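Local coordinates for FOKI restriction endonuclease (PDB 2FOK), which cleaves double-stranded DNA at a distance from the specific sequence it recognises, as a metal-dependent type IIS restriction endonuclease, at residues A[18-23]-A[136-141]; A[203-208]-A[257-262]; A[323-328]-A[343-348]. One frame throughout, in Å; residues are numbered along the deposited sequence.

Contact 1 of 3, residues A[18-23]-A[136-141]; sequences ENLKRV and LAYSKS
Lys21 NZ is gripped from several directions. It donates to Ser141 O at 3.0 Å, lying above the carbonyl plane and not on a lone pair, and more weakly to Ser141 OG at 3.1 Å. Salt bridges to Glu148 and Asp143 add to this, Glu148 being the stronger partner. On the way there the lysine crosses Tyr138: Lys21 CG sits over one face of the phenol ring, 3.7 Å from its centroid and 27° off the normal, a CH-pi contact. The offset is toward the hydroxyl end, since Tyr138 CZ is the ring carbon nearest to Lys21 CG, at 3.4 Å. Tyr138 reaches this place because its CG is anti to the backbone N (chi1 179°), which sends the ring across to helix 17-24, where Tyr138 OH also meets Leu20 CD2 at 3.8 Å. Phe119 stacks on the same ring. In this first recognition subdomain, of the helix-turn-helix clan, the helix segments cross at 118° with axes 9.9 Å apart, so Lys21 and Tyr138 span most of the gap and Ser141 receives the lysine tip. The buried ammonium thus has two carboxylates that probably balance its charge, while its aliphatic stem packs on the tyrosine.

Contact 2 of 3, residues A[203-208]-A[257-262]; sequences TLANAM and NKEFIS
The second recognition subdomain belongs to the helix-turn-helix clan, and its antiparallel hairpin of strands 240-248 and 258-267, consistent with the wing of a winged helix, here packs Glu259 against Leu204 and Ala205 at the C-terminal end of helix 197-205. Backbone hydrogen bonds from Glu259 to Phe247 and from Ile261 to Lys245 confirm the strand pairing. The CB of Glu259 is directed toward the helix, and its chain folds at chi2 (-65°), which lays the carboxylate along the helix end. Glu259 OE1 lies 3.3 Å from Leu204 CG, and OE2 of the same residue is 3.6 Å from Ala205 CA. Nearer the strand backbone, the stem adds apolar contact, with Glu259 CG 4.1 Å from Ala205 CB. The carboxylate is in awkward electrostatic company: Glu259 OE2 is 2.9 Å from Lys258 O, a pair of acceptors, and the carbonyl end of the helix is close by. Lys212 offers a long, weak ion pair, so the setting may disfavour the charged form. With an alanine here, the carboxylate and CG packed on Leu204 CG and Ala205 are gone, which would probably open a gap at the helix end and leave Lys212 without this distant mate. At the edge of the contact, Asn257 ND2 stands 3.6 Å from Ala205 O and is not hydrogen-bonded to it. Farther along the strand, beyond the carboxylate, the Leu204 side chain passes obliquely to Ile261, where Leu204 CD2 meets Ile261 CD1 at 4.1 Å.

Contact 3 of 3, residues A[323-328]-A[343-348]; sequences LKIEQI and TIENDI
Ile325 points its CB toward Glu345 and Ile344 of helix 341-352, and successive atoms of its longer branch come progressively closer. Ile325 CB itself is still 5.0 Å from Glu345 CG. One bond farther on, Ile325 CG1, set anti to the backbone N (chi1 -159°), is 4.1 Å from that same Glu345 CG. The tip does most of the touching: Ile325 CD1 lies 3.4 Å from Glu345 CG, a close carbon-carbon approach, and 3.8 Å from Ile344 CG2. The glutamate chain is extended and crosses the isoleucine at about a right angle, offering its CG methylene, with the carboxylate beyond it. The same methyl, Ile325 CD1, also meets Ile348 CD1 at 4.1 Å, one helical turn from Ile344. These helices belong to the D3 domain of the helix-turn-helix clan; the order helix 303-319, strand 323-324, helix 325-334, helix 341-352 and then the hairpin 358-361/364-367 is that of a winged helix, and the contact joins its second and third helices. Tyr365 of the hairpin touches Ile325, Glu345 and Ile348, while Ile313 of the first helix reaches Ile328. The second row of the interface is Ile328, whose CG2 slides past Ile344 CG2 at 3.8 Å. At the start of its helix, Lys324 occupies the N-cap position, and its backbone N donates to Gln327 OE1, three residues on, at 2.7 Å, from 40° out of the side-chain carbonyl plane.

In the fold
Contacts 1, 2 and 3 follow one another in series along the chain, each closing before the next opens, and fall in the first recognition subdomain, the second recognition subdomain and the D3 domain. Their centres form a nearly equilateral triangle of about 40, 41 and 42 Å, with nearest atoms about 21 to 27 Å apart, so none touches another and they share no helix, strand or sheet. Contacts 2 and 3 lie on opposite sides of the chain's centre. All three ranges are of the helix-turn-helix clan, yet the pairings differ: helix with helix in 1 and 3, helix end with hairpin strand in 2. Each therefore packs its own module of the DNA-recognition part.

Contact 1 of 3, residues A[18-23]-A[136-141]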
loop_
_atom_site.group_PDB
_atom_site.type_symbol
_atom_site.label_atom_id
_atom_site.label_comp_id
_atom_site.label_asym_id
_atom_site.label_seq_id
_atom_site.Cartn_x
_atom_site.Cartn_y
_atom_site.Cartn_z
ATOM N N GLU A 18 -21.480 -9.994 9.498
ATOM C CA GLU A 18 -22.224 -11.119 10.053
ATOM C C GLU A 18 -21.308 -12.334 10.086
ATOM O O GLU A 18 -21.506 -13.263 10.875
ATOM C CB GLU A 18 -23.474 -11.403 9.200
ATOM C CG GLU A 18 -24.516 -12.311 9.859
ATOM C CD GLU A 18 -25.617 -11.544 10.594
ATOM O OE1 GLU A 18 -26.475 -10.927 9.914
ATOM O OE2 GLU A 18 -25.628 -11.562 11.851
ATOM N N ASN A 19 -20.300 -12.325 9.220
ATOM C CA ASN A 19 -19.342 -13.414 9.183
ATOM C C ASN A 19 -18.208 -13.128 10.182
ATOM O O ASN A 19 -17.637 -14.052 10.755
ATOM C CB ASN A 19 -18.800 -13.590 7.764
ATOM C CG ASN A 19 -19.765 -14.355 6.858
ATOM O OD1 ASN A 19 -19.753 -14.187 5.635
ATOM N ND2 ASN A 19 -20.602 -15.195 7.456
ATOM N N LEU A 20 -17.890 -11.849 10.394
ATOM C CA LEU A 20 -16.858 -11.468 11.357
ATOM C C LEU A 20 -17.296 -11.979 12.731
ATOM O O LEU A 20 -16.533 -12.639 13.435
ATOM C CB LEU A 20 -16.700 -9.942 11.408
ATOM C CG LEU A 20 -15.993 -9.337 12.632
ATOM C CD1 LEU A 20 -14.525 -9.709 12.605
ATOM C CD2 LEU A 20 -16.149 -7.826 12.647
ATOM N N LYS A 21 -18.540 -11.675 13.091
ATOM C CA LYS A 21 -19.106 -12.081 14.367
ATOM C C LYS A 21 -18.991 -13.585 14.586
ATOM O O LYS A 21 -18.502 -14.027 15.626
ATOM C CB LYS A 21 -20.574 -11.648 14.454
ATOM C CG LYS A 21 -20.991 -11.192 15.867
ATOM C CD LYS A 21 -22.513 -11.112 16.041
ATOM C CE LYS A 21 -22.885 -10.502 17.379
ATOM N NZ LYS A 21 -24.253 -9.915 17.355
ATOM N N ARG A 22 -19.445 -14.367 13.613
ATOM C CA ARG A 22 -19.385 -15.821 13.696
ATOM C C ARG A 22 -17.958 -16.259 14.004
ATOM O O ARG A 22 -17.734 -17.149 14.818
ATOM C CB ARG A 22 -19.828 -16.439 12.370
ATOM C CG ARG A 22 -21.338 -16.487 12.138
ATOM C CD ARG A 22 -21.666 -17.180 10.804
ATOM N NE ARG A 22 -21.165 -18.553 10.763
ATOM C CZ ARG A 22 -21.907 -19.623 11.028
ATOM N NH1 ARG A 22 -23.186 -19.480 11.350
ATOM N NH2 ARG A 22 -21.364 -20.832 11.019
ATOM N N VAL A 23 -16.993 -15.635 13.338
ATOM C CA VAL A 23 -15.592 -15.955 13.552
ATOM C C VAL A 23 -15.222 -15.726 15.013
ATOM O O VAL A 23 -14.451 -16.489 15.590
ATOM C CB VAL A 23 -14.668 -15.088 12.655
ATOM C CG1 VAL A 23 -13.198 -15.299 13.052
ATOM C CG2 VAL A 23 -14.882 -15.448 11.170
ATOM N N LEU A 136 -16.088 -11.129 23.886
ATOM C CA LEU A 136 -17.167 -11.914 24.472
ATOM C C LEU A 136 -18.462 -11.100 24.471
ATOM O O LEU A 136 -19.542 -11.628 24.184
ATOM C CB LEU A 136 -16.790 -12.335 25.895
ATOM C CG LEU A 136 -15.737 -13.450 25.939
ATOM C CD1 LEU A 136 -14.862 -13.297 27.175
ATOM C CD2 LEU A 136 -16.429 -14.794 25.937
ATOM N N ALA A 137 -18.343 -9.809 24.768
ATOM C CA ALA A 137 -19.492 -8.910 24.791
ATOM C C ALA A 137 -20.031 -8.771 23.378
ATOM O O ALA A 137 -21.232 -8.607 23.168
ATOM C CB ALA A 137 -19.082 -7.538 25.332
ATOM N N TYR A 138 -19.129 -8.808 22.405
ATOM C CA TYR A 138 -19.533 -8.721 21.009
ATOM C C TYR A 138 -20.272 -10.028 20.698
ATOM O O TYR A 138 -21.311 -10.034 20.040
ATOM C CB TYR A 138 -18.294 -8.579 20.116
ATOM C CG TYR A 138 -18.587 -8.503 18.636
ATOM C CD1 TYR A 138 -19.653 -7.748 18.150
ATOM C CD2 TYR A 138 -17.801 -9.197 17.718
ATOM C CE1 TYR A 138 -19.930 -7.687 16.782
ATOM C CE2 TYR A 138 -18.067 -9.145 16.349
ATOM C CZ TYR A 138 -19.135 -8.386 15.888
ATOM O OH TYR A 138 -19.409 -8.336 14.537
ATOM N N SER A 139 -19.727 -11.123 21.220
ATOM C CA SER A 139 -20.269 -12.468 21.030
ATOM C C SER A 139 -21.710 -12.643 21.503
ATOM O O SER A 139 -22.541 -13.143 20.753
ATOM C CB SER A 139 -19.368 -13.491 21.743
ATOM O OG SER A 139 -19.721 -14.830 21.426
ATOM N N LYS A 140 -22.004 -12.238 22.739
ATOM C CA LYS A 140 -23.353 -12.377 23.304
ATOM C C LYS A 140 -24.333 -11.285 22.875
ATOM O O LYS A 140 -25.553 -11.429 23.037
ATOM C CB LYS A 140 -23.282 -12.411 24.830
ATOM C CG LYS A 140 -22.132 -11.614 25.419
ATOM C CD LYS A 140 -21.626 -12.222 26.725
ATOM C CE LYS A 140 -20.864 -13.524 26.492
ATOM N NZ LYS A 140 -20.695 -13.813 25.046
ATOM N N SER A 141 -23.798 -10.200 22.323
ATOM C CA SER A 141 -24.605 -9.069 21.869
ATOM C C SER A 141 -25.735 -9.476 20.922
ATOM O O SER A 141 -25.552 -10.301 20.035
ATOM C CB SER A 141 -23.713 -8.051 21.168
ATOM O OG SER A 141 -23.254 -8.576 19.930
#

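Contact 2 of 3, residues A[203-208]-A[257-262]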
loop_
_atom_site.group_PDB
_atom_site.type_symbol
_atom_site.label_atom_id
_atom_site.label_comp_id
_atom_site.label_asym_id
_atom_site.label_seq_id
_atom_site.Cartn_x
_atom_site.Cartn_y
_atom_site.Cartn_z
ATOM N N THR A 203 -6.685 7.359 -17.261
ATOM C CA THR A 203 -6.786 6.025 -17.822
ATOM C C THR A 203 -8.250 5.633 -17.908
ATOM O O THR A 203 -8.634 4.812 -18.732
ATOM C CB THR A 203 -6.054 5.003 -16.940
ATOM O OG1 THR A 203 -4.666 5.336 -16.888
ATOM C CG2 THR A 203 -6.202 3.605 -17.496
ATOM N N LEU A 204 -9.056 6.233 -17.040
ATOM C CA LEU A 204 -10.488 5.967 -16.982
ATOM C C LEU A 204 -11.238 6.746 -18.056
ATOM O O LEU A 204 -12.173 6.235 -18.669
ATOM C CB LEU A 204 -11.023 6.344 -15.590
ATOM C CG LEU A 204 -12.528 6.254 -15.326
ATOM C CD1 LEU A 204 -13.042 4.852 -15.656
ATOM C CD2 LEU A 204 -12.794 6.590 -13.873
ATOM N N ALA A 205 -10.818 7.985 -18.281
ATOM C CA ALA A 205 -11.461 8.834 -19.271
ATOM C C ALA A 205 -11.268 8.332 -20.690
ATOM O O ALA A 205 -12.173 8.430 -21.507
ATOM C CB ALA A 205 -10.935 10.258 -19.155
ATOM N N ASN A 206 -10.088 7.796 -20.990
ATOM C CA ASN A 206 -9.813 7.312 -22.336
ATOM C C ASN A 206 -9.996 5.808 -22.503
ATOM O O ASN A 206 -9.521 5.222 -23.479
ATOM C CB ASN A 206 -8.402 7.730 -22.753
ATOM C CG ASN A 206 -7.349 6.705 -22.383
ATOM O OD1 ASN A 206 -6.251 6.713 -22.939
ATOM N ND2 ASN A 206 -7.671 5.819 -21.443
ATOM N N ALA A 207 -10.689 5.192 -21.551
ATOM C CA ALA A 207 -10.944 3.757 -21.587
ATOM C C ALA A 207 -12.300 3.439 -22.214
ATOM O O ALA A 207 -13.174 4.299 -22.296
ATOM C CB ALA A 207 -10.883 3.187 -20.176
ATOM N N MET A 208 -12.466 2.196 -22.652
ATOM C CA MET A 208 -13.713 1.746 -23.259
ATOM C C MET A 208 -14.737 1.492 -22.158
ATOM O O MET A 208 -14.404 0.927 -21.117
ATOM C CB MET A 208 -13.480 0.454 -24.048
ATOM C CG MET A 208 -13.873 0.540 -25.514
ATOM S SD MET A 208 -12.529 0.056 -26.622
ATOM C CE MET A 208 -11.609 1.631 -26.739
ATOM N N ASN A 257 -15.024 14.794 -21.568
ATOM C CA ASN A 257 -15.628 13.624 -20.882
ATOM C C ASN A 257 -15.910 13.908 -19.420
ATOM O O ASN A 257 -15.454 14.905 -18.852
ATOM C CB ASN A 257 -14.700 12.417 -20.986
ATOM C CG ASN A 257 -15.022 11.545 -22.176
ATOM O OD1 ASN A 257 -15.100 12.026 -23.311
ATOM N ND2 ASN A 257 -15.216 10.252 -21.926
ATOM N N LYS A 258 -16.675 13.015 -18.812
ATOM C CA LYS A 258 -17.020 13.142 -17.408
ATOM C C LYS A 258 -16.778 11.791 -16.776
ATOM O O LYS A 258 -17.003 10.756 -17.407
ATOM C CB LYS A 258 -18.485 13.551 -17.251
ATOM C CG LYS A 258 -18.677 14.863 -16.508
ATOM C CD LYS A 258 -18.872 14.627 -15.015
ATOM C CE LYS A 258 -19.785 15.686 -14.403
ATOM N NZ LYS A 258 -19.156 17.038 -14.366
ATOM N N GLU A 259 -16.302 11.797 -15.537
ATOM C CA GLU A 259 -16.022 10.553 -14.838
ATOM C C GLU A 259 -16.373 10.691 -13.367
ATOM O O GLU A 259 -16.508 11.800 -12.855
ATOM C CB GLU A 259 -14.541 10.178 -14.999
ATOM C CG GLU A 259 -14.068 10.089 -16.451
ATOM C CD GLU A 259 -14.741 8.956 -17.225
ATOM O OE1 GLU A 259 -15.088 7.930 -16.602
ATOM O OE2 GLU A 259 -14.924 9.090 -18.455
ATOM N N PHE A 260 -16.529 9.553 -12.699
ATOM C CA PHE A 260 -16.861 9.517 -11.280
ATOM C C PHE A 260 -16.168 8.348 -10.602
ATOM O O PHE A 260 -15.867 7.340 -11.243
ATOM C CB PHE A 260 -18.374 9.383 -11.090
ATOM C CG PHE A 260 -18.911 8.016 -11.424
ATOM C CD1 PHE A 260 -19.200 7.669 -12.740
ATOM C CD2 PHE A 260 -19.135 7.076 -10.418
ATOM C CE1 PHE A 260 -19.711 6.392 -13.050
ATOM C CE2 PHE A 260 -19.638 5.807 -10.715
ATOM C CZ PHE A 260 -19.928 5.463 -12.030
ATOM N N ILE A 261 -15.908 8.505 -9.305
ATOM C CA ILE A 261 -15.281 7.466 -8.491
ATOM C C ILE A 261 -16.284 7.146 -7.377
ATOM O O ILE A 261 -16.635 8.021 -6.582
ATOM C CB ILE A 261 -13.958 7.957 -7.858
ATOM C CG1 ILE A 261 -12.875 8.103 -8.935
ATOM C CG2 ILE A 261 -13.506 6.989 -6.782
ATOM C CD1 ILE A 261 -12.690 6.880 -9.797
ATOM N N SER A 262 -16.747 5.900 -7.325
ATOM C CA SER A 262 -17.725 5.506 -6.316
ATOM C C SER A 262 -17.137 5.276 -4.925
ATOM O O SER A 262 -17.851 5.344 -3.925
ATOM C CB SER A 262 -18.453 4.253 -6.780
ATOM O OG SER A 262 -18.235 4.039 -8.159
#

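Contact 3 of 3, residues A[323-328]-A[343-348]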
loop_
_atom_site.group_PDB
_atom_site.type_symbol
_atom_site.label_atom_id
_atom_site.label_comp_id
_atom_site.label_asym_id
_atom_site.label_seq_id
_atom_site.Cartn_x
_atom_site.Cartn_y
_atom_site.Cartn_z
ATOM N N LEU A 323 11.042 15.844 22.354
ATOM C CA LEU A 323 12.373 15.384 21.957
ATOM C C LEU A 323 12.848 15.935 20.610
ATOM O O LEU A 323 12.045 16.304 19.753
ATOM C CB LEU A 323 12.366 13.847 21.888
ATOM C CG LEU A 323 13.208 12.926 22.776
ATOM C CD1 LEU A 323 13.236 13.413 24.204
ATOM C CD2 LEU A 323 12.617 11.529 22.720
ATOM N N LYS A 324 14.168 15.977 20.431
ATOM C CA LYS A 324 14.763 16.425 19.176
ATOM C C LYS A 324 15.204 15.160 18.426
ATOM O O LYS A 324 15.731 14.227 19.034
ATOM C CB LYS A 324 15.970 17.325 19.443
ATOM C CG LYS A 324 15.676 18.822 19.321
ATOM C CD LYS A 324 16.741 19.683 20.023
ATOM C CE LYS A 324 17.356 18.970 21.242
ATOM N NZ LYS A 324 18.611 19.604 21.750
ATOM N N ILE A 325 14.983 15.125 17.113
ATOM C CA ILE A 325 15.343 13.956 16.315
ATOM C C ILE A 325 16.717 13.416 16.667
ATOM O O ILE A 325 16.953 12.214 16.583
ATOM C CB ILE A 325 15.303 14.262 14.802
ATOM C CG1 ILE A 325 15.165 12.956 14.013
ATOM C CG2 ILE A 325 16.562 15.001 14.376
ATOM C CD1 ILE A 325 13.739 12.601 13.658
ATOM N N GLU A 326 17.620 14.306 17.069
ATOM C CA GLU A 326 18.976 13.905 17.436
ATOM C C GLU A 326 18.996 13.124 18.751
ATOM O O GLU A 326 19.848 12.255 18.963
ATOM C CB GLU A 326 19.873 15.141 17.539
ATOM C CG GLU A 326 20.430 15.608 16.200
ATOM C CD GLU A 326 19.577 16.684 15.561
ATOM O OE1 GLU A 326 18.657 17.194 16.241
ATOM O OE2 GLU A 326 19.827 17.017 14.381
ATOM N N GLN A 327 18.057 13.435 19.640
ATOM C CA GLN A 327 17.972 12.724 20.911
ATOM C C GLN A 327 17.298 11.364 20.656
ATOM O O GLN A 327 17.663 10.351 21.250
ATOM C CB GLN A 327 17.170 13.552 21.916
ATOM C CG GLN A 327 17.432 15.054 21.845
ATOM C CD GLN A 327 16.617 15.843 22.863
ATOM O OE1 GLN A 327 15.809 16.707 22.502
ATOM N NE2 GLN A 327 16.827 15.548 24.147
ATOM N N ILE A 328 16.317 11.347 19.758
ATOM C CA ILE A 328 15.629 10.107 19.416
ATOM C C ILE A 328 16.642 9.193 18.748
ATOM O O ILE A 328 16.689 7.997 19.028
ATOM C CB ILE A 328 14.472 10.341 18.427
ATOM C CG1 ILE A 328 13.288 10.986 19.140
ATOM C CG2 ILE A 328 14.028 9.012 17.820
ATOM C CD1 ILE A 328 12.331 11.688 18.196
ATOM N N THR A 343 15.936 8.722 8.160
ATOM C CA THR A 343 15.291 7.417 8.127
ATOM C C THR A 343 14.314 7.450 9.297
ATOM O O THR A 343 13.177 6.992 9.187
ATOM C CB THR A 343 16.293 6.263 8.351
ATOM O OG1 THR A 343 16.980 5.968 7.127
ATOM C CG2 THR A 343 15.556 5.013 8.808
ATOM N N ILE A 344 14.775 8.013 10.412
ATOM C CA ILE A 344 13.968 8.146 11.620
ATOM C C ILE A 344 12.790 9.087 11.366
ATOM O O ILE A 344 11.689 8.863 11.874
ATOM C CB ILE A 344 14.818 8.677 12.815
ATOM C CG1 ILE A 344 15.975 7.717 13.091
ATOM C CG2 ILE A 344 13.951 8.825 14.061
ATOM C CD1 ILE A 344 17.013 8.252 14.046
ATOM N N GLU A 345 13.019 10.128 10.570
ATOM C CA GLU A 345 11.967 11.091 10.231
ATOM C C GLU A 345 10.892 10.431 9.360
ATOM O O GLU A 345 9.705 10.703 9.519
ATOM C CB GLU A 345 12.551 12.293 9.466
ATOM C CG GLU A 345 13.452 13.201 10.279
ATOM C CD GLU A 345 14.035 14.361 9.464
ATOM O OE1 GLU A 345 14.325 14.177 8.263
ATOM O OE2 GLU A 345 14.207 15.461 10.030
ATOM N N ASN A 346 11.305 9.569 8.433
ATOM C CA ASN A 346 10.346 8.894 7.559
ATOM C C ASN A 346 9.564 7.845 8.337
ATOM O O ASN A 346 8.391 7.588 8.057
ATOM C CB ASN A 346 11.055 8.233 6.370
ATOM C CG ASN A 346 10.068 7.650 5.348
ATOM O OD1 ASN A 346 9.493 8.374 4.530
ATOM N ND2 ASN A 346 9.884 6.340 5.392
ATOM N N ASP A 347 10.221 7.244 9.318
ATOM C CA ASP A 347 9.587 6.240 10.163
ATOM C C ASP A 347 8.504 6.911 11.018
ATOM O O ASP A 347 7.511 6.295 11.364
ATOM C CB ASP A 347 10.636 5.581 11.072
ATOM C CG ASP A 347 11.262 4.343 10.453
ATOM O OD1 ASP A 347 10.820 3.919 9.362
ATOM O OD2 ASP A 347 12.208 3.791 11.060
ATOM N N ILE A 348 8.700 8.186 11.350
ATOM C CA ILE A 348 7.733 8.927 12.173
ATOM C C ILE A 348 6.520 9.391 11.381
ATOM O O ILE A 348 5.411 9.443 11.912
ATOM C CB ILE A 348 8.397 10.163 12.835
ATOM C CG1 ILE A 348 9.478 9.694 13.803
ATOM C CG2 ILE A 348 7.349 11.022 13.554
ATOM C CD1 ILE A 348 10.146 10.805 14.573
#